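Local atomic coordinates of enoyl-CoA hydratase/isomerase family protein (Bacillus anthracis, PDB entry 3KQF), a protein that probably catalyses the reversible addition of water to the double bond of 2-enoyl-CoA thioesters, as enoyl-CoA hydratases of the crotonase superfamily do. Residues L135-T141 with I167-I173; L157-R162 with Y181-E185; L38-Q42 with M90-T94. Residue numbers count along the deposited sequence, not the author numbering.

Contact 1 of 3, residues L135-T141 with I167-I173; sequences LGLTETT and IYTGRRI
A short antiparallel strand pairing that runs on into a loop-to-helix-end contact joins residues 135-141 to 167-173, in the small three-stranded sheet and beside a second subunit. Leu135 and Ile173 form a hydrogen-bonded pair, CA atoms 5.3 Å apart, with Leu135 N to Ile173 O at 2.9 Å and Ile173 N to Leu135 O at 2.8 Å; their side chains (Leu135 m, Ile173 p) share one face of the sheet. Gly136, at phi/psi 157/156, passes so close to Arg171 O that a CB would clash. Beyond it strand pairing gives way to a water that accepts from Leu137 N (2.8 Å) and donates to Arg171 O (2.8 Å). Just after helix 160-169, Gly170 leaves helical geometry with positive phi; its CA makes a CH...O contact with Leu137 O (3.3 Å). Thr140, chi1 p, donates from OG1 to Ile167 O (2.9 Å), and another water links Ile167 O (2.9 Å) to Leu137 O (2.7 Å) and Thr140 N (3.0 Å). Leu137 CD1 packs on Ile167 CG1 (3.6 Å). Tyr168 OH bonds to Asp125 of the second subunit. Such a small sheet, standing beside the main one, fits the spiral core of the crotonase fold.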
loop_
_atom_site.group_PDB
_atom_site.type_symbol
_atom_site.label_atom_id
_atom_site.label_comp_id
_atom_site.label_asym_id
_atom_site.label_seq_id
_atom_site.Cartn_x
_atom_site.Cartn_y
_atom_site.Cartn_z
ATOM N N LEU A 135 -3.428 9.228 17.712
ATOM C CA LEU A 135 -2.131 8.888 17.196
ATOM C C LEU A 135 -1.557 9.994 16.361
ATOM O O LEU A 135 -2.243 10.955 15.985
ATOM C CB LEU A 135 -2.214 7.630 16.307
ATOM C CG LEU A 135 -2.733 6.346 16.960
ATOM C CD1 LEU A 135 -4.240 6.333 17.019
ATOM C CD2 LEU A 135 -2.195 5.115 16.184
ATOM N N GLY A 136 -0.284 9.848 16.056
ATOM C CA GLY A 136 0.368 10.811 15.188
ATOM C C GLY A 136 1.861 10.829 15.378
ATOM O O GLY A 136 2.370 10.462 16.443
ATOM N N LEU A 137 2.559 11.266 14.344
ATOM C CA LEU A 137 4.003 11.443 14.411
ATOM C C LEU A 137 4.196 12.940 14.496
ATOM O O LEU A 137 4.266 13.633 13.479
ATOM C CB LEU A 137 4.710 10.841 13.210
ATOM C CG LEU A 137 4.735 9.315 13.176
ATOM C CD1 LEU A 137 5.375 8.815 11.912
ATOM C CD2 LEU A 137 5.493 8.782 14.385
ATOM N N THR A 138 4.340 13.419 15.724
ATOM C CA THR A 138 4.418 14.849 16.029
ATOM C C THR A 138 5.817 15.447 15.934
ATOM O O THR A 138 5.978 16.646 16.155
ATOM C CB THR A 138 3.913 15.089 17.459
ATOM O OG1 THR A 138 4.649 14.239 18.347
ATOM C CG2 THR A 138 2.389 14.774 17.583
ATOM N N GLU A 139 6.805 14.625 15.574
ATOM C CA GLU A 139 8.212 15.050 15.524
ATOM C C GLU A 139 8.551 16.399 14.830
ATOM O O GLU A 139 9.292 17.211 15.389
ATOM C CB GLU A 139 9.098 13.919 14.960
ATOM C CG GLU A 139 9.269 12.709 15.900
ATOM C CD GLU A 139 8.128 11.682 15.868
ATOM O OE1 GLU A 139 7.028 11.985 15.375
ATOM O OE2 GLU A 139 8.355 10.528 16.326
ATOM N N THR A 140 7.997 16.664 13.652
ATOM C CA THR A 140 8.335 17.892 12.938
ATOM C C THR A 140 7.877 19.148 13.696
ATOM O O THR A 140 8.444 20.218 13.493
ATOM C CB THR A 140 7.800 17.918 11.492
ATOM O OG1 THR A 140 6.377 17.748 11.536
ATOM C CG2 THR A 140 8.510 16.799 10.601
ATOM N N THR A 141 6.867 19.017 14.573
ATOM C CA THR A 141 6.412 20.170 15.394
ATOM C C THR A 141 7.456 20.522 16.474
ATOM O O THR A 141 7.362 21.568 17.108
ATOM C CB THR A 141 5.032 19.938 16.079
ATOM O OG1 THR A 141 5.157 19.029 17.188
ATOM C CG2 THR A 141 3.988 19.447 15.064
ATOM N N ILE A 167 3.266 13.081 8.634
ATOM C CA ILE A 167 4.603 13.462 9.116
ATOM C C ILE A 167 4.898 14.958 8.896
ATOM O O ILE A 167 5.454 15.613 9.776
ATOM C CB ILE A 167 5.712 12.525 8.544
ATOM C CG1 ILE A 167 5.552 11.139 9.172
ATOM C CG2 ILE A 167 7.097 13.064 8.906
ATOM C CD1 ILE A 167 6.329 10.011 8.434
ATOM N N TYR A 168 4.532 15.514 7.742
ATOM C CA TYR A 168 4.840 16.920 7.505
ATOM C C TYR A 168 4.039 17.849 8.395
ATOM O O TYR A 168 4.569 18.843 8.865
ATOM C CB TYR A 168 4.665 17.365 6.047
ATOM C CG TYR A 168 5.403 16.577 4.998
ATOM C CD1 TYR A 168 6.596 15.914 5.275
ATOM C CD2 TYR A 168 4.961 16.612 3.672
ATOM C CE1 TYR A 168 7.271 15.239 4.272
ATOM C CE2 TYR A 168 5.603 15.966 2.692
ATOM C CZ TYR A 168 6.752 15.257 2.976
ATOM O OH TYR A 168 7.396 14.612 1.950
ATOM N N THR A 169 2.770 17.514 8.644
ATOM C CA THR A 169 1.940 18.367 9.474
ATOM C C THR A 169 2.173 18.098 10.948
ATOM O O THR A 169 2.004 18.998 11.769
ATOM C CB THR A 169 0.439 18.155 9.219
ATOM O OG1 THR A 169 0.101 16.807 9.504
ATOM C CG2 THR A 169 0.070 18.508 7.757
ATOM N N GLY A 170 2.532 16.852 11.274
ATOM C CA GLY A 170 2.713 16.413 12.667
ATOM C C GLY A 170 1.393 16.421 13.418
ATOM O O GLY A 170 1.369 16.520 14.642
ATOM N N ARG A 171 0.291 16.306 12.682
ATOM C CA ARG A 171 -1.038 16.388 13.288
ATOM C C ARG A 171 -1.474 15.131 14.020
ATOM O O ARG A 171 -1.034 14.023 13.699
ATOM C CB ARG A 171 -2.081 16.786 12.244
ATOM C CG ARG A 171 -2.474 15.677 11.256
ATOM C CD ARG A 171 -3.290 16.210 10.094
ATOM N NE ARG A 171 -3.727 15.143 9.200
ATOM C CZ ARG A 171 -4.901 14.513 9.285
ATOM N NH1 ARG A 171 -5.807 14.869 10.193
ATOM N NH2 ARG A 171 -5.183 13.524 8.442
ATOM N N ARG A 172 -2.343 15.316 15.016
ATOM C CA ARG A 172 -2.877 14.202 15.782
ATOM C C ARG A 172 -4.187 13.768 15.129
ATOM O O ARG A 172 -4.997 14.611 14.709
ATOM C CB ARG A 172 -3.189 14.580 17.230
ATOM C CG ARG A 172 -2.058 15.093 18.059
ATOM C CD ARG A 172 -2.587 15.266 19.486
ATOM N NE ARG A 172 -1.584 15.745 20.422
ATOM C CZ ARG A 172 -1.715 15.699 21.747
ATOM N NH1 ARG A 172 -2.779 15.147 22.303
ATOM N NH2 ARG A 172 -0.750 16.162 22.519
ATOM N N ILE A 173 -4.408 12.457 15.084
ATOM C CA ILE A 173 -5.611 11.908 14.484
ATOM C C ILE A 173 -6.320 10.971 15.470
ATOM O O ILE A 173 -5.687 10.407 16.370
ATOM C CB ILE A 173 -5.277 11.198 13.169
ATOM C CG1 ILE A 173 -4.434 9.933 13.426
ATOM C CG2 ILE A 173 -4.512 12.174 12.212
ATOM C CD1 ILE A 173 -4.152 9.132 12.169
HETATM O O HOH W 1 6.531 14.517 12.225
HETATM O O HOH W 2 1.115 12.749 12.486
#

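Contact 2 of 3, residues L157-R162 with Y181-E185; sequences LIGVGR and YGLVE
In this crotonase-fold subunit, a Schellman motif ending helix 175-181 at Gly182 (phi/psi 88/13) lays residues 181-185 against the break between helices 150-158 and 160-169. That break falls at Gly159, whose phi/psi of 97/154 suits glycine and which is also the N-cap of the second helix. Ile158 and Gly182 are nearest in the backbone, CA to CA 5.7 Å. Ile158, chi1 p and chi2 t, sets CG2 against the turn, 3.4 Å from Tyr181 O, 3.5 Å from Leu183 N and 4.1 Å from Leu183 CB. Leu157 and Leu183 are both t,p rotamers, with Leu157 CD2 4.1 Å from Leu183 CD1; Leu157 CG also lies 3.7 Å from Gly182 O. Past the break, Arg162 (t,p,p) folds over Tyr181, chi1 m. The Arg162 guanidinium lies flat on the Tyr181 ring, planes at 15° and centres 4.0 Å apart, a stacked cation-pi pair, while Arg162 CD makes a CH-pi contact 3.8 Å from that ring's centroid. Glu165 forms a salt bridge with the same guanidinium, which also donates to Glu185 O of the second subunit, so the stack borders the subunit interface. The Glu185 carboxylate pairs with Arg127. No direct hydrogen bond joins the two segments; instead a single water donates to both Ile158 O (2.8 Å) and Tyr181 O (2.6 Å).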
loop_
_atom_site.group_PDB
_atom_site.type_symbol
_atom_site.label_atom_id
_atom_site.label_comp_id
_atom_site.label_asym_id
_atom_site.label_seq_id
_atom_site.Cartn_x
_atom_site.Cartn_y
_atom_site.Cartn_z
ATOM N N LEU A 157 3.000 0.943 5.693
ATOM C CA LEU A 157 1.671 0.451 6.137
ATOM C C LEU A 157 0.480 1.126 5.468
ATOM O O LEU A 157 -0.466 0.446 5.031
ATOM C CB LEU A 157 1.530 0.580 7.663
ATOM C CG LEU A 157 0.247 0.019 8.310
ATOM C CD1 LEU A 157 0.178 -1.469 8.053
ATOM C CD2 LEU A 157 0.240 0.317 9.785
ATOM N N ILE A 158 0.508 2.456 5.393
ATOM C CA ILE A 158 -0.632 3.213 4.898
ATOM C C ILE A 158 -0.434 3.974 3.578
ATOM O O ILE A 158 -1.330 4.711 3.134
ATOM C CB ILE A 158 -1.139 4.188 5.972
ATOM C CG1 ILE A 158 -0.119 5.296 6.272
ATOM C CG2 ILE A 158 -1.508 3.428 7.253
ATOM C CD1 ILE A 158 -0.652 6.339 7.265
ATOM N N GLY A 159 0.728 3.816 2.968
ATOM C CA GLY A 159 1.007 4.444 1.673
ATOM C C GLY A 159 1.766 5.739 1.861
ATOM O O GLY A 159 1.632 6.410 2.908
ATOM N N VAL A 160 2.528 6.116 0.831
ATOM C CA VAL A 160 3.408 7.263 0.918
ATOM C C VAL A 160 2.691 8.614 1.084
ATOM O O VAL A 160 3.127 9.427 1.874
ATOM C CB VAL A 160 4.414 7.305 -0.252
ATOM C CG1 VAL A 160 3.716 7.400 -1.602
ATOM C CG2 VAL A 160 5.405 8.489 -0.076
ATOM N N GLY A 161 1.566 8.791 0.396
ATOM C CA GLY A 161 0.804 10.054 0.428
ATOM C C GLY A 161 0.281 10.421 1.804
ATOM O O GLY A 161 0.469 11.535 2.287
ATOM N N ARG A 162 -0.430 9.489 2.420
ATOM C CA ARG A 162 -0.947 9.688 3.752
ATOM C C ARG A 162 0.165 9.816 4.795
ATOM O O ARG A 162 0.083 10.642 5.712
ATOM C CB ARG A 162 -1.905 8.545 4.120
ATOM C CG ARG A 162 -2.515 8.701 5.495
ATOM C CD ARG A 162 -3.426 9.911 5.567
ATOM N NE ARG A 162 -4.576 9.754 4.680
ATOM C CZ ARG A 162 -5.422 10.724 4.356
ATOM N NH1 ARG A 162 -5.222 11.970 4.771
ATOM N NH2 ARG A 162 -6.453 10.453 3.559
ATOM N N TYR A 181 -7.581 5.138 7.636
ATOM C CA TYR A 181 -6.339 5.194 6.853
ATOM C C TYR A 181 -5.579 3.871 6.787
ATOM O O TYR A 181 -4.612 3.745 6.022
ATOM C CB TYR A 181 -5.389 6.247 7.385
ATOM C CG TYR A 181 -5.959 7.642 7.587
ATOM C CD1 TYR A 181 -6.939 8.153 6.758
ATOM C CD2 TYR A 181 -5.417 8.480 8.557
ATOM C CE1 TYR A 181 -7.426 9.452 6.935
ATOM C CE2 TYR A 181 -5.897 9.787 8.739
ATOM C CZ TYR A 181 -6.891 10.259 7.933
ATOM O OH TYR A 181 -7.362 11.559 8.123
ATOM N N GLY A 182 -5.997 2.908 7.602
ATOM C CA GLY A 182 -5.328 1.598 7.660
ATOM C C GLY A 182 -4.164 1.535 8.643
ATOM O O GLY A 182 -3.372 0.561 8.633
ATOM N N LEU A 183 -4.061 2.546 9.510
ATOM C CA LEU A 183 -3.015 2.621 10.532
ATOM C C LEU A 183 -3.328 1.668 11.689
ATOM O O LEU A 183 -2.417 1.105 12.274
ATOM C CB LEU A 183 -2.826 4.067 11.037
ATOM C CG LEU A 183 -1.842 4.309 12.188
ATOM C CD1 LEU A 183 -0.382 3.841 11.864
ATOM C CD2 LEU A 183 -1.865 5.789 12.549
ATOM N N VAL A 184 -4.609 1.526 12.060
ATOM C CA VAL A 184 -4.982 0.544 13.089
ATOM C C VAL A 184 -5.974 -0.434 12.441
ATOM O O VAL A 184 -6.771 -0.054 11.559
ATOM C CB VAL A 184 -5.524 1.162 14.386
ATOM C CG1 VAL A 184 -4.484 2.147 14.970
ATOM C CG2 VAL A 184 -6.884 1.813 14.164
ATOM N N GLU A 185 -5.902 -1.693 12.854
ATOM C CA GLU A 185 -6.709 -2.755 12.255
ATOM C C GLU A 185 -8.048 -2.987 12.942
ATOM O O GLU A 185 -8.980 -3.500 12.311
ATOM C CB GLU A 185 -5.891 -4.056 12.156
ATOM C CG GLU A 185 -4.771 -4.021 11.064
ATOM C CD GLU A 185 -3.569 -3.149 11.414
ATOM O OE1 GLU A 185 -3.306 -2.884 12.619
ATOM O OE2 GLU A 185 -2.850 -2.741 10.465
HETATM O O HOH W 3 -3.888 5.191 4.044
#

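Contact 3 of 3, residues L38-Q42 with M90-T94; sequences LEELQ and MIRTT
Leu38 reaches across from helix 35-49 and overlaps the start of the 90-94 segment of helix 81-99: its CD1 lies 3.5 Å from Ile91 CG1 and 4.0 Å from Met90 CB, and its CD2 3.9 Å from Thr94 OG1. The m,t rotamer carries both methyls into the groove between the helices. The two segments run in nearly the same direction, 23° apart, with axes 10.2 Å apart at closest approach. The backbone register pairs Leu38 with Met90 (CA to CA 6.9 Å) and, one turn later, Gln42 with Thr94 (6.0 Å). Leu41, t,p, adds a further apolar touch, CD2 to Thr94 CG2 at 3.7 Å. The polar link is Gln42: extended as m,t, it sends NE2 to Thr94 OG1, a hydrogen bond of 3.0 Å with an angle of 161° at the hydrogen. Thr94, chi1 m, in turn donates from OG1 to Met90 O at 2.7 Å, one turn back in its own helix, so the hydroxyl accepts across the interface and donates within its own helix. Met90, a selenomethionine, curls as m,m,m and brings its CE within 3.5 Å of Gln42 NE2 and 4.3 Å of Glu39 N, lying over the side-chain amide of Gln42. Beyond the two segments, Ile91 also touches Ala71 and Ala148, and Leu38 touches Leu33. This is near-parallel helix packing with mixed apolar and polar contacts, joining two of the helices that flank the central beta-sheet of the crotonase fold.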
loop_
_atom_site.group_PDB
_atom_site.type_symbol
_atom_site.label_atom_id
_atom_site.label_comp_id
_atom_site.label_asym_id
_atom_site.label_seq_id
_atom_site.Cartn_x
_atom_site.Cartn_y
_atom_site.Cartn_z
ATOM N N LEU A 38 13.507 1.899 28.545
ATOM C CA LEU A 38 14.003 1.209 27.346
ATOM C C LEU A 38 14.915 0.036 27.722
ATOM O O LEU A 38 14.836 -1.028 27.104
ATOM C CB LEU A 38 14.688 2.191 26.387
ATOM C CG LEU A 38 13.762 3.248 25.772
ATOM C CD1 LEU A 38 14.595 4.287 25.048
ATOM C CD2 LEU A 38 12.709 2.654 24.833
ATOM N N GLU A 39 15.752 0.225 28.746
ATOM C CA GLU A 39 16.635 -0.838 29.269
ATOM C C GLU A 39 15.826 -2.062 29.724
ATOM O O GLU A 39 16.143 -3.195 29.353
ATOM C CB GLU A 39 17.465 -0.307 30.448
ATOM C CG GLU A 39 18.290 -1.356 31.211
ATOM C CD GLU A 39 19.412 -1.958 30.393
ATOM O OE1 GLU A 39 19.743 -1.407 29.316
ATOM O OE2 GLU A 39 19.981 -2.978 30.844
ATOM N N GLU A 40 14.794 -1.825 30.533
ATOM C CA GLU A 40 13.927 -2.908 31.023
ATOM C C GLU A 40 13.177 -3.618 29.899
ATOM O O GLU A 40 13.027 -4.855 29.916
ATOM C CB GLU A 40 12.922 -2.387 32.061
ATOM C CG GLU A 40 13.550 -1.993 33.366
ATOM C CD GLU A 40 12.552 -1.523 34.407
ATOM O OE1 GLU A 40 11.364 -1.357 34.081
ATOM O OE2 GLU A 40 12.964 -1.336 35.577
ATOM N N LEU A 41 12.690 -2.839 28.938
ATOM C CA LEU A 41 11.963 -3.386 27.819
ATOM C C LEU A 41 12.885 -4.266 26.969
ATOM O O LEU A 41 12.509 -5.364 26.596
ATOM C CB LEU A 41 11.299 -2.266 27.006
ATOM C CG LEU A 41 10.335 -2.668 25.898
ATOM C CD1 LEU A 41 9.259 -3.656 26.379
ATOM C CD2 LEU A 41 9.691 -1.393 25.328
ATOM N N GLN A 42 14.105 -3.805 26.694
ATOM C CA GLN A 42 15.056 -4.611 25.931
ATOM C C GLN A 42 15.374 -5.936 26.638
ATOM O O GLN A 42 15.506 -6.961 25.994
ATOM C CB GLN A 42 16.353 -3.844 25.664
ATOM C CG GLN A 42 16.212 -2.644 24.714
ATOM C CD GLN A 42 17.546 -1.970 24.409
ATOM O OE1 GLN A 42 18.578 -2.353 24.944
ATOM N NE2 GLN A 42 17.522 -0.954 23.544
HETATM N N MSE A 90 18.961 3.955 21.342
HETATM C CA MSE A 90 18.264 3.081 22.275
HETATM C C MSE A 90 16.815 2.848 21.845
HETATM O O MSE A 90 16.331 1.713 21.870
HETATM C CB MSE A 90 18.334 3.662 23.690
HETATM C CG MSE A 90 19.704 3.542 24.297
HETATM SE SE MSE A 90 20.162 1.664 24.532
HETATM C CE MSE A 90 18.839 1.224 25.893
ATOM N N ILE A 91 16.130 3.917 21.440
ATOM C CA ILE A 91 14.744 3.807 20.993
ATOM C C ILE A 91 14.667 2.996 19.698
ATOM O O ILE A 91 13.900 2.045 19.614
ATOM C CB ILE A 91 14.051 5.164 20.752
ATOM C CG1 ILE A 91 14.032 6.007 22.022
ATOM C CG2 ILE A 91 12.594 4.945 20.333
ATOM C CD1 ILE A 91 13.218 7.282 21.873
ATOM N N ARG A 92 15.500 3.312 18.713
ATOM C CA ARG A 92 15.380 2.591 17.444
ATOM C C ARG A 92 15.720 1.100 17.594
ATOM O O ARG A 92 15.049 0.260 16.999
ATOM C CB ARG A 92 16.156 3.259 16.296
ATOM C CG ARG A 92 17.609 2.991 16.206
ATOM C CD ARG A 92 18.113 3.467 14.822
ATOM N NE ARG A 92 17.785 4.873 14.577
ATOM C CZ ARG A 92 18.554 5.912 14.890
ATOM N NH1 ARG A 92 19.750 5.740 15.457
ATOM N NH2 ARG A 92 18.127 7.142 14.624
ATOM N N THR A 93 16.707 0.779 18.435
ATOM C CA THR A 93 17.091 -0.620 18.689
ATOM C C THR A 93 15.940 -1.394 19.338
ATOM O O THR A 93 15.685 -2.556 19.019
ATOM C CB THR A 93 18.326 -0.688 19.587
ATOM O OG1 THR A 93 19.447 -0.171 18.858
ATOM C CG2 THR A 93 18.643 -2.126 19.998
ATOM N N THR A 94 15.253 -0.747 20.261
ATOM C CA THR A 94 14.111 -1.374 20.930
ATOM C C THR A 94 13.005 -1.720 19.909
ATOM O O THR A 94 12.418 -2.809 19.954
ATOM C CB THR A 94 13.584 -0.451 22.030
ATOM O OG1 THR A 94 14.663 -0.111 22.903
ATOM C CG2 THR A 94 12.460 -1.142 22.820
#

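Contacts 1 and 2 are neighbours, centres about 14 Å apart; contact 3 lies apart, its centre about 22 Å from that of contact 1 and about 25 Å from that of contact 2. The first two both use helix 160-169, and their segments alternate along the chain. They meet where Arg171 NH2 probably hydrogen-bonds to Tyr181 OH (3.0 Å) and Leu135 CD2 packs on Leu183 CD2 (3.7 Å). Contact 1 is mainly buried and rests on backbone hydrogen bonds and waters; contact 2, partly buried, relies on apolar packing and a cation-pi stack. Both border the second subunit. Contact 3, also partly buried, instead pairs two helices through side chains, with one hydrogen bond between them.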